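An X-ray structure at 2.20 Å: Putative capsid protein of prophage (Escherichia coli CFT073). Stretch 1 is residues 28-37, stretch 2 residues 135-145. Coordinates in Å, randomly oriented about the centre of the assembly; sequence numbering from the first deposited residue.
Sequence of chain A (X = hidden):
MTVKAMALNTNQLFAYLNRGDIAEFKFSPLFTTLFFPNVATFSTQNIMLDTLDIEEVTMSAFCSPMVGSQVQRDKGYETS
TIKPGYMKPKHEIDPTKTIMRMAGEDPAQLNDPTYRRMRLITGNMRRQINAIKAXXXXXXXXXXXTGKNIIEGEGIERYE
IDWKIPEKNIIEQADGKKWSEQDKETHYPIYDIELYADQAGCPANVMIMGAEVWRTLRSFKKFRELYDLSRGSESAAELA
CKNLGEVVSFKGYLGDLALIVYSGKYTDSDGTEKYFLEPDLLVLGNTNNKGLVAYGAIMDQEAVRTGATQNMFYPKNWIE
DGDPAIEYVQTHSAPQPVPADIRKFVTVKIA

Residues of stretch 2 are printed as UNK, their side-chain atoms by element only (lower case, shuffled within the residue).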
# COMPACT_ATOMS: atom_id res chain seq x y z
N SER A 28 1.67 5.22 6.39
CA SER A 28 1.26 4.48 5.20
C SER A 28 0.33 3.33 5.60
O SER A 28 0.29 2.92 6.76
CB SER A 28 2.47 3.88 4.49
OG SER A 28 3.29 4.89 3.98
N PRO A 29 -0.44 2.81 4.64
CA PRO A 29 -1.33 1.70 4.92
C PRO A 29 -0.63 0.46 5.48
O PRO A 29 0.61 0.36 5.48
CB PRO A 29 -1.96 1.44 3.56
CG PRO A 29 -1.87 2.68 2.87
CD PRO A 29 -0.59 3.28 3.26
N LEU A 30 -1.43 -0.48 5.95
CA LEU A 30 -0.94 -1.58 6.77
C LEU A 30 0.10 -2.52 6.12
O LEU A 30 1.13 -2.77 6.71
CB LEU A 30 -2.12 -2.42 7.28
CG LEU A 30 -1.77 -3.55 8.27
CD1 LEU A 30 -1.30 -2.99 9.56
CD2 LEU A 30 -2.95 -4.52 8.43
N PHE A 31 -0.19 -3.07 4.95
CA PHE A 31 0.73 -4.02 4.30
C PHE A 31 2.05 -3.33 3.96
O PHE A 31 3.12 -3.90 4.19
CB PHE A 31 0.10 -4.65 3.07
CG PHE A 31 -0.83 -5.78 3.40
CD1 PHE A 31 -2.07 -5.54 4.02
CD2 PHE A 31 -0.47 -7.10 3.12
CE1 PHE A 31 -2.94 -6.61 4.32
CE2 PHE A 31 -1.35 -8.17 3.43
CZ PHE A 31 -2.58 -7.91 4.02
N THR A 32 1.97 -2.08 3.49
CA THR A 32 3.14 -1.29 3.25
C THR A 32 3.98 -1.14 4.54
O THR A 32 5.21 -1.39 4.54
CB THR A 32 2.79 0.06 2.71
OG1 THR A 32 2.02 -0.10 1.50
CG2 THR A 32 4.07 0.88 2.44
N THR A 33 3.30 -0.80 5.62
CA THR A 33 3.97 -0.60 6.88
C THR A 33 4.58 -1.88 7.48
O THR A 33 5.66 -1.84 8.03
CB THR A 33 2.99 0.05 7.87
OG1 THR A 33 2.55 1.30 7.32
CG2 THR A 33 3.68 0.29 9.24
N LEU A 34 3.87 -3.00 7.41
CA LEU A 34 4.37 -4.22 8.01
C LEU A 34 5.46 -4.85 7.16
O LEU A 34 6.49 -5.29 7.69
CB LEU A 34 3.23 -5.23 8.19
CG LEU A 34 2.21 -4.91 9.29
CD1 LEU A 34 1.05 -5.86 9.22
CD2 LEU A 34 2.88 -4.97 10.64
N PHE A 35 5.25 -4.88 5.85
CA PHE A 35 6.00 -5.77 4.99
C PHE A 35 6.87 -5.06 3.94
O PHE A 35 7.72 -5.70 3.31
CB PHE A 35 5.03 -6.78 4.32
CG PHE A 35 4.23 -7.59 5.31
CD1 PHE A 35 4.87 -8.34 6.30
CD2 PHE A 35 2.85 -7.64 5.23
CE1 PHE A 35 4.15 -9.09 7.22
CE2 PHE A 35 2.11 -8.39 6.14
CZ PHE A 35 2.77 -9.12 7.14
N PHE A 36 6.65 -3.76 3.73
CA PHE A 36 7.41 -2.97 2.77
C PHE A 36 7.76 -1.60 3.33
O PHE A 36 7.59 -0.58 2.64
CB PHE A 36 6.62 -2.79 1.47
CG PHE A 36 6.14 -4.07 0.86
CD1 PHE A 36 6.88 -4.72 -0.10
CD2 PHE A 36 4.91 -4.62 1.25
CE1 PHE A 36 6.42 -5.91 -0.66
CE2 PHE A 36 4.46 -5.79 0.71
CZ PHE A 36 5.21 -6.44 -0.25
N PRO A 37 8.24 -1.55 4.60
CA PRO A 37 8.37 -0.27 5.30
C PRO A 37 9.58 0.58 4.89
O PRO A 37 9.58 1.80 5.12
CB PRO A 37 8.52 -0.69 6.77
CG PRO A 37 9.21 -1.99 6.69
CD PRO A 37 8.66 -2.67 5.45
N UNK A 135 -2.23 3.19 -4.31
CA UNK A 135 -1.69 2.34 -5.37
C UNK A 135 -0.59 1.43 -4.84
O UNK A 135 -0.54 0.26 -5.16
n UNK A 135 -1.97 2.81 -9.23
c UNK A 135 -3.10 2.66 -9.91
c UNK A 135 -0.33 2.37 -7.60
c UNK A 135 -1.19 1.75 -8.62
c UNK A 135 -1.18 3.17 -6.55
n UNK A 135 -3.70 3.76 -10.39
n UNK A 135 -3.63 1.44 -10.12
N UNK A 136 0.30 1.97 -4.03
CA UNK A 136 1.35 1.18 -3.44
C UNK A 136 0.79 0.04 -2.57
O UNK A 136 1.32 -1.07 -2.61
c UNK A 136 2.35 2.06 -2.65
c UNK A 136 3.33 1.21 -1.86
c UNK A 136 3.11 2.96 -3.58
N UNK A 137 -0.25 0.32 -1.79
CA UNK A 137 -0.85 -0.69 -0.90
C UNK A 137 -1.52 -1.77 -1.69
O UNK A 137 -1.46 -2.95 -1.31
o UNK A 137 -2.24 -2.25 3.08
c UNK A 137 -2.57 -1.01 1.05
c UNK A 137 -1.71 -1.54 2.18
o UNK A 137 -0.48 -1.32 2.16
c UNK A 137 -1.85 -0.06 0.09
N UNK A 138 -2.19 -1.38 -2.78
CA UNK A 138 -2.81 -2.30 -3.70
C UNK A 138 -1.75 -3.25 -4.27
O UNK A 138 -1.92 -4.45 -4.27
c UNK A 138 -3.74 -2.52 -7.22
c UNK A 138 -5.27 -3.14 -5.70
c UNK A 138 -3.50 -1.52 -4.83
c UNK A 138 -4.64 -3.41 -7.82
c UNK A 138 -2.57 -2.36 -9.33
n UNK A 138 -5.56 -3.78 -6.87
c UNK A 138 -4.15 -2.36 -5.86
c UNK A 138 -2.68 -2.01 -7.99
c UNK A 138 -4.54 -3.79 -9.18
c UNK A 138 -3.49 -3.27 -9.91
N UNK A 139 -0.64 -2.67 -4.74
CA UNK A 139 0.47 -3.45 -5.22
C UNK A 139 1.03 -4.36 -4.12
O UNK A 139 1.33 -5.49 -4.39
c UNK A 139 1.13 -2.90 -8.21
c UNK A 139 1.26 -1.88 -7.14
c UNK A 139 2.34 -0.83 -7.49
c UNK A 139 1.56 -2.53 -5.78
N UNK A 140 1.17 -3.85 -2.90
CA UNK A 140 1.68 -4.63 -1.75
C UNK A 140 0.80 -5.85 -1.40
O UNK A 140 1.30 -6.98 -1.26
c UNK A 140 1.84 -3.71 -0.52
N UNK A 141 -0.50 -5.62 -1.28
CA UNK A 141 -1.42 -6.67 -0.94
C UNK A 141 -1.47 -7.71 -2.07
O UNK A 141 -1.49 -8.90 -1.81
c UNK A 141 -3.79 -7.35 -0.38
c UNK A 141 -2.83 -5.20 0.56
c UNK A 141 -2.84 -6.16 -0.64
N UNK A 142 -1.51 -7.26 -3.30
CA UNK A 142 -1.46 -8.20 -4.43
C UNK A 142 -0.19 -9.06 -4.45
O UNK A 142 -0.25 -10.24 -4.72
c UNK A 142 -3.06 -6.91 -5.94
o UNK A 142 -3.90 -7.00 -5.06
n UNK A 142 -3.32 -6.31 -7.09
c UNK A 142 -1.64 -7.44 -5.75
N UNK A 143 0.95 -8.46 -4.18
CA UNK A 143 2.21 -9.21 -4.16
C UNK A 143 2.17 -10.31 -3.09
O UNK A 143 2.47 -11.45 -3.37
c UNK A 143 3.39 -8.27 -3.93
N UNK A 144 1.76 -9.95 -1.88
CA UNK A 144 1.70 -10.87 -0.74
C UNK A 144 0.69 -11.98 -0.97
O UNK A 144 0.97 -13.13 -0.63
c UNK A 144 1.35 -10.09 0.57
c UNK A 144 2.54 -9.24 1.00
c UNK A 144 0.89 -11.03 1.69
N UNK A 145 -0.46 -11.66 -1.57
CA UNK A 145 -1.57 -12.62 -1.67
C UNK A 145 -1.58 -13.46 -2.95
O UNK A 145 -2.21 -14.52 -2.98
c UNK A 145 -2.94 -11.92 -1.49
o UNK A 145 -3.16 -10.95 -2.53
c UNK A 145 -3.03 -11.25 -0.11

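Position 135 carries seven side-chain atoms, four carbons and three nitrogens. Three carbons lead to a nitrogen, then to a carbon holding two more nitrogens. This is a guanidinium group, and it stays clear of stretch 1. The residue is Arg 135.

Position 136 has three carbons, one carrying the other two. The fork sits at CB, which points toward stretch 1. One branch carbon lies 3.8 Å from OG1 of Thr 32. The branching at CB gives Val 136.

Position 137 has three carbons in a row, the third carrying two oxygens. There is no nitrogen, so the end is a carboxylate, not an amide. Its oxygens reach N of Phe 31 and both N and OG1 of Thr 32. Two carbons before the carboxyl carbon make it Glu 137. Its CB points sideways, but its end comes nearer; chi2 is 74° (p). OE2 accepts a hydrogen bond from N of Phe 31 at 2.9 Å. OE1 accepts two from Thr 32, one from N and one from OG1, each at 2.9 Å. CB of Pro 29 packs 3.3 Å from CD of Glu 137.

Position 138 has one carbon, then fused five- and six-membered rings holding eight carbons and one nitrogen. That is an indole. Its CA-to-CB bond points away from stretch 1, and the side chain does not touch it. The residue is Trp 138.

Position 139 has four carbons, forked at the second. Its end leads away from stretch 1, and it makes no contact there. The residue is Leu 139.

Position 140 has a single carbon. This CB lies 3.6 Å from CE2 of Phe 36 and 4.1 Å from CB of Phe 31. It is Ala 140.

Position 141 has three carbons, forked at CB. One branch lies over a face of the Phe 31 ring, 3.7 Å from the centroid. The residue is Val 141, and the contact is a CH-pi interaction made by CG2.

Position 142 has two carbons, the second carrying one oxygen and one nitrogen. This short amide makes no contact with stretch 1. It is Asn 142.

Position 143 again has one carbon. Its CB comes 4.5 Å from CZ of Phe 36. It is Ala 143.

Position 144 has three carbons, forked at CB, and meets both phenylalanine rings at their edges. It is Val 144. CG1 is 4.0 Å from CE2 of Phe 31, and CG2 is 4.0 Å from CE2 of Phe 36.

Position 145 has an oxygen and a methyl on CB. It makes no contact with stretch 1. It is Thr 145. Its OG1 donates to O of Val 141 at 2.7 Å, within its own helix.

The two helices cross at 65°. Pro 29 is the N-cap residue, and the backbone NH groups of Phe 31 and Thr 32 lie in the first turn. No earlier helical turn supplies acceptors for them, so the Glu 137 carboxylate does. Beyond this polar end the contact is apolar. Phe 31 is a knob among Glu 137, Ala 140, Val 141 and Val 144.

Stretch 2 (135-145) RVEWLAVNAVT
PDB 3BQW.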